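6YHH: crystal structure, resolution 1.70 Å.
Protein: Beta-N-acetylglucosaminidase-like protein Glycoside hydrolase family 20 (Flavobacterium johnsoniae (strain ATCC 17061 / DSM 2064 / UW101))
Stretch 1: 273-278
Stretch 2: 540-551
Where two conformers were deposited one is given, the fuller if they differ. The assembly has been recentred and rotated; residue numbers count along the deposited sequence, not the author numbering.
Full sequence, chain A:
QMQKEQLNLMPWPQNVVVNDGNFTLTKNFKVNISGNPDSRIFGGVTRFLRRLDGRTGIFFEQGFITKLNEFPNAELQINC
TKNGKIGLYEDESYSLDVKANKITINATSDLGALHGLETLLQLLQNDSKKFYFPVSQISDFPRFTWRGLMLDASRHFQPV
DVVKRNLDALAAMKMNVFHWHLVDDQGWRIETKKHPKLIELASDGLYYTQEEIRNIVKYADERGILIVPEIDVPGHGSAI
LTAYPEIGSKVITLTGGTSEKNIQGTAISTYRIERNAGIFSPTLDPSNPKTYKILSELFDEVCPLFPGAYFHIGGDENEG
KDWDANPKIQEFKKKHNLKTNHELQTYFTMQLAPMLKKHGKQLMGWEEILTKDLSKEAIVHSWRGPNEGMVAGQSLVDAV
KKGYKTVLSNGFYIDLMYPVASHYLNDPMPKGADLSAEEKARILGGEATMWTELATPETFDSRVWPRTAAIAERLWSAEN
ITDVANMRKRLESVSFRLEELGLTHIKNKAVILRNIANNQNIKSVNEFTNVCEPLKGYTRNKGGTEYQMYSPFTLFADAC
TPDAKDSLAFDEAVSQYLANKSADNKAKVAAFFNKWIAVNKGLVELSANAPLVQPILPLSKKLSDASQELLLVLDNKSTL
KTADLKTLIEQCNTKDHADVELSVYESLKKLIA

Stretch 1 273-278: IERNAG
Stretch 2 540-551: RNKGGTEYQMYS

Two irregular segments, 273-278 and 540-551, meet with no helix or strand on either side and bury 407 Å² in total. The register follows from the nearest CA pairs: Arg275 CA to Met549 CA is 5.4 Å, Asn276 CA to Gln548 CA is 4.8 Å and Ala277 CA to Gly544 CA is 4.4 Å. The partner numbers fall as stretch 1 advances, so the chains run in opposing order.

Ile273 (phi/psi -66/124) is buried but makes no contact here. Glu274 (-74/135; chi1 t, chi2 p, chi3 41°) serves its own loop: Glu274 OE2 accepts from Asn276 N at 3.1 Å and, weakly, from Arg275 N at 3.3 Å, so the Glu274 carboxylate holds the backbone nitrogens of the two residues that follow it.

Arg275 (-103/-18; chi m, m, t, -177°) presents its carbonyl to the type I turn Gln548-Ser551. Met549 N donates to Arg275 O at 2.8 Å (140° at the hydrogen), and Gln548 CA adds a CA-H...O contact to Arg275 O at 3.2 Å. The turn is closed by Ser551 N to Gln548 O, 3.1 Å, and by Gln548 N to Ser551 OG, 2.9 Å. Tyr550 (-117/14; chi1 p, chi2 77°) brings its ring obliquely against Arg275, Tyr550 CE2 to Arg275 CB 3.9 Å, while the guanidinium nitrogens NH1 and NH2 bond elsewhere in the structure.

Asn276 (-102/170; chi1 m, chi2 -24°) points its CA-to-CB bond away overall, yet its end returns: Gln548 NE2 donates to Asn276 OD1 at 2.9 Å and 169°. Gln548 (-96/174; m, p, chi3 56°) suits this place because its amide nitrogen carries two hydrogens: Gln548 NE2 also donates to Thr545 O at 3.1 Å. Thr545 CG2 (chi1 p) packs against Asn276 ND2 at 3.8 Å.

Ala277 (-91/159) directs its CB toward stretch 2. Ala277 N donates to Gly544 O at 3.1 Å, 152°. Ala277 CB lies 3.7 Å from Asn541 ND2 and 4.5 Å from Met549 CE. Met549 (-75/-4; m, m, chi3 102°) points CA-to-CB toward stretch 1, and Met549 CE lies 4.1 Å from Ala277 N. Asn541 (-108/79; chi1 t, chi2 9°) holds the adjoining loop, Asn541 OD1 accepting from Tyr547 N at 2.9 Å, while Gly544 N donates to Asn541 O at 2.9 Å.

Gly544 (80/0) suits its place doubly: positive phi favours glycine, and an ideal Gly544 CB would clash with Ala277 O at 2.1 Å. Without one, Gly544 CA makes a CA-H...O contact to Ala277 O at 3.5 Å. A water donates to Ala277 O at 2.5 Å and Gly543 O at 2.9 Å, linking two acceptors. Gly278 (139/-169) ends the stretch with backbone angles that themselves require glycine.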

# COMPACT_ATOMS: atom_id res chain seq x y z
N ILE A 273 -18.59 22.25 0.96
CA ILE A 273 -18.29 20.82 0.95
C ILE A 273 -18.61 20.30 2.39
O ILE A 273 -18.17 20.82 3.42
CB ILE A 273 -16.81 20.53 0.64
CG1 ILE A 273 -16.35 21.06 -0.73
CG2 ILE A 273 -16.51 19.05 0.74
CD1 ILE A 273 -14.88 21.01 -0.91
N GLU A 274 -19.47 19.32 2.47
CA GLU A 274 -19.89 18.81 3.73
C GLU A 274 -18.76 17.96 4.41
O GLU A 274 -18.14 17.17 3.77
CB GLU A 274 -21.12 17.97 3.55
CG GLU A 274 -21.70 17.42 4.79
CD GLU A 274 -22.08 18.54 5.77
OE1 GLU A 274 -22.61 19.62 5.42
OE2 GLU A 274 -21.67 18.33 6.88
N ARG A 275 -18.56 18.20 5.72
CA ARG A 275 -17.48 17.55 6.47
C ARG A 275 -18.02 16.41 7.35
O ARG A 275 -17.20 15.60 7.88
CB ARG A 275 -16.70 18.54 7.34
CG ARG A 275 -16.11 19.71 6.55
CD ARG A 275 -15.28 19.22 5.40
NE ARG A 275 -14.63 20.32 4.71
CZ ARG A 275 -13.89 20.12 3.63
NH1 ARG A 275 -13.74 18.94 3.17
NH2 ARG A 275 -13.36 21.18 2.98
N ASN A 276 -19.31 16.41 7.60
CA ASN A 276 -19.96 15.40 8.46
C ASN A 276 -20.66 14.37 7.59
O ASN A 276 -20.77 14.51 6.38
CB ASN A 276 -21.04 16.08 9.32
CG ASN A 276 -20.44 16.94 10.40
OD1 ASN A 276 -19.34 16.74 10.82
ND2 ASN A 276 -21.18 17.86 10.87
N ALA A 277 -21.12 13.29 8.21
CA ALA A 277 -21.97 12.33 7.58
C ALA A 277 -23.42 12.67 7.78
O ALA A 277 -23.78 13.36 8.76
CB ALA A 277 -21.70 10.97 8.21
N GLY A 278 -24.27 12.13 6.91
CA GLY A 278 -25.71 12.33 7.09
C GLY A 278 -26.44 12.58 5.78
O GLY A 278 -25.96 12.25 4.73
N ARG A 540 -21.77 3.98 15.43
CA ARG A 540 -20.40 4.41 15.65
C ARG A 540 -20.26 5.94 15.59
O ARG A 540 -19.61 6.53 16.46
CB ARG A 540 -19.40 3.76 14.66
CG ARG A 540 -17.96 4.31 14.78
CD ARG A 540 -16.87 3.41 14.18
NE ARG A 540 -15.60 4.10 14.38
CZ ARG A 540 -14.46 3.89 13.74
NH1 ARG A 540 -14.34 2.89 12.89
NH2 ARG A 540 -13.39 4.57 14.02
N ASN A 541 -20.81 6.54 14.56
CA ASN A 541 -20.72 8.01 14.34
C ASN A 541 -22.10 8.55 14.62
O ASN A 541 -22.88 8.79 13.68
CB ASN A 541 -20.32 8.23 12.93
CG ASN A 541 -20.09 9.69 12.60
OD1 ASN A 541 -20.07 10.52 13.49
ND2 ASN A 541 -20.00 10.02 11.32
N LYS A 542 -22.44 8.72 15.88
CA LYS A 542 -23.82 9.02 16.23
C LYS A 542 -24.21 10.37 15.68
O LYS A 542 -23.54 11.37 15.91
CB LYS A 542 -24.01 8.98 17.73
CG LYS A 542 -23.68 7.61 18.28
CD LYS A 542 -23.74 7.55 19.80
CE LYS A 542 -23.60 6.12 20.28
NZ LYS A 542 -22.26 5.56 20.05
N GLY A 543 -25.32 10.40 14.96
CA GLY A 543 -25.79 11.65 14.36
C GLY A 543 -24.96 12.16 13.23
O GLY A 543 -25.22 13.30 12.72
N GLY A 544 -23.89 11.43 12.88
CA GLY A 544 -23.03 11.89 11.79
C GLY A 544 -22.04 12.96 12.17
O GLY A 544 -21.21 13.34 11.33
N THR A 545 -22.01 13.40 13.43
CA THR A 545 -21.23 14.53 13.88
C THR A 545 -20.06 14.15 14.78
O THR A 545 -19.28 15.03 15.18
CB THR A 545 -22.12 15.57 14.58
OG1 THR A 545 -22.73 14.93 15.70
CG2 THR A 545 -23.18 16.03 13.53
N GLU A 546 -19.93 12.88 15.15
CA GLU A 546 -18.81 12.46 15.98
C GLU A 546 -17.50 12.30 15.26
O GLU A 546 -16.40 12.39 15.90
CB GLU A 546 -19.15 11.15 16.70
CG GLU A 546 -20.30 11.35 17.69
CD GLU A 546 -20.58 10.13 18.53
OE1 GLU A 546 -20.52 9.02 18.05
OE2 GLU A 546 -20.86 10.23 19.79
N TYR A 547 -17.58 11.98 13.95
CA TYR A 547 -16.38 11.90 13.11
C TYR A 547 -16.65 12.76 11.87
O TYR A 547 -17.70 12.64 11.24
CB TYR A 547 -16.20 10.52 12.58
CG TYR A 547 -15.89 9.40 13.61
CD1 TYR A 547 -16.88 8.85 14.42
CD2 TYR A 547 -14.62 8.94 13.78
CE1 TYR A 547 -16.61 7.85 15.33
CE2 TYR A 547 -14.34 7.95 14.70
CZ TYR A 547 -15.31 7.38 15.45
OH TYR A 547 -15.03 6.29 16.32
N GLN A 548 -15.66 13.55 11.52
CA GLN A 548 -15.65 14.25 10.29
C GLN A 548 -14.86 13.48 9.24
O GLN A 548 -14.19 12.52 9.52
CB GLN A 548 -14.96 15.62 10.48
CG GLN A 548 -15.91 16.61 11.18
CD GLN A 548 -16.23 16.23 12.59
OE1 GLN A 548 -15.32 16.05 13.43
NE2 GLN A 548 -17.48 15.96 12.85
N MET A 549 -14.88 13.99 8.00
CA MET A 549 -14.21 13.32 6.90
C MET A 549 -12.64 13.50 6.99
O MET A 549 -11.96 13.02 6.12
CB MET A 549 -14.74 13.76 5.55
CG MET A 549 -16.23 13.47 5.25
SD MET A 549 -16.66 11.76 5.47
CE MET A 549 -17.48 11.81 7.06
N TYR A 550 -12.19 14.28 7.96
CA TYR A 550 -10.78 14.43 8.25
C TYR A 550 -10.38 13.94 9.68
O TYR A 550 -9.24 14.19 10.13
CB TYR A 550 -10.29 15.88 8.00
CG TYR A 550 -11.14 16.88 8.68
CD1 TYR A 550 -11.05 17.15 10.05
CD2 TYR A 550 -12.14 17.56 7.96
CE1 TYR A 550 -11.88 18.09 10.69
CE2 TYR A 550 -13.00 18.43 8.60
CZ TYR A 550 -12.86 18.72 9.93
OH TYR A 550 -13.72 19.64 10.48
N SER A 551 -11.26 13.20 10.34
CA SER A 551 -10.93 12.67 11.64
C SER A 551 -9.92 11.55 11.57
O SER A 551 -9.71 10.94 10.50
CB SER A 551 -12.22 12.13 12.28
OG SER A 551 -13.06 13.22 12.64
O HOH W 1 -25.22 14.77 10.24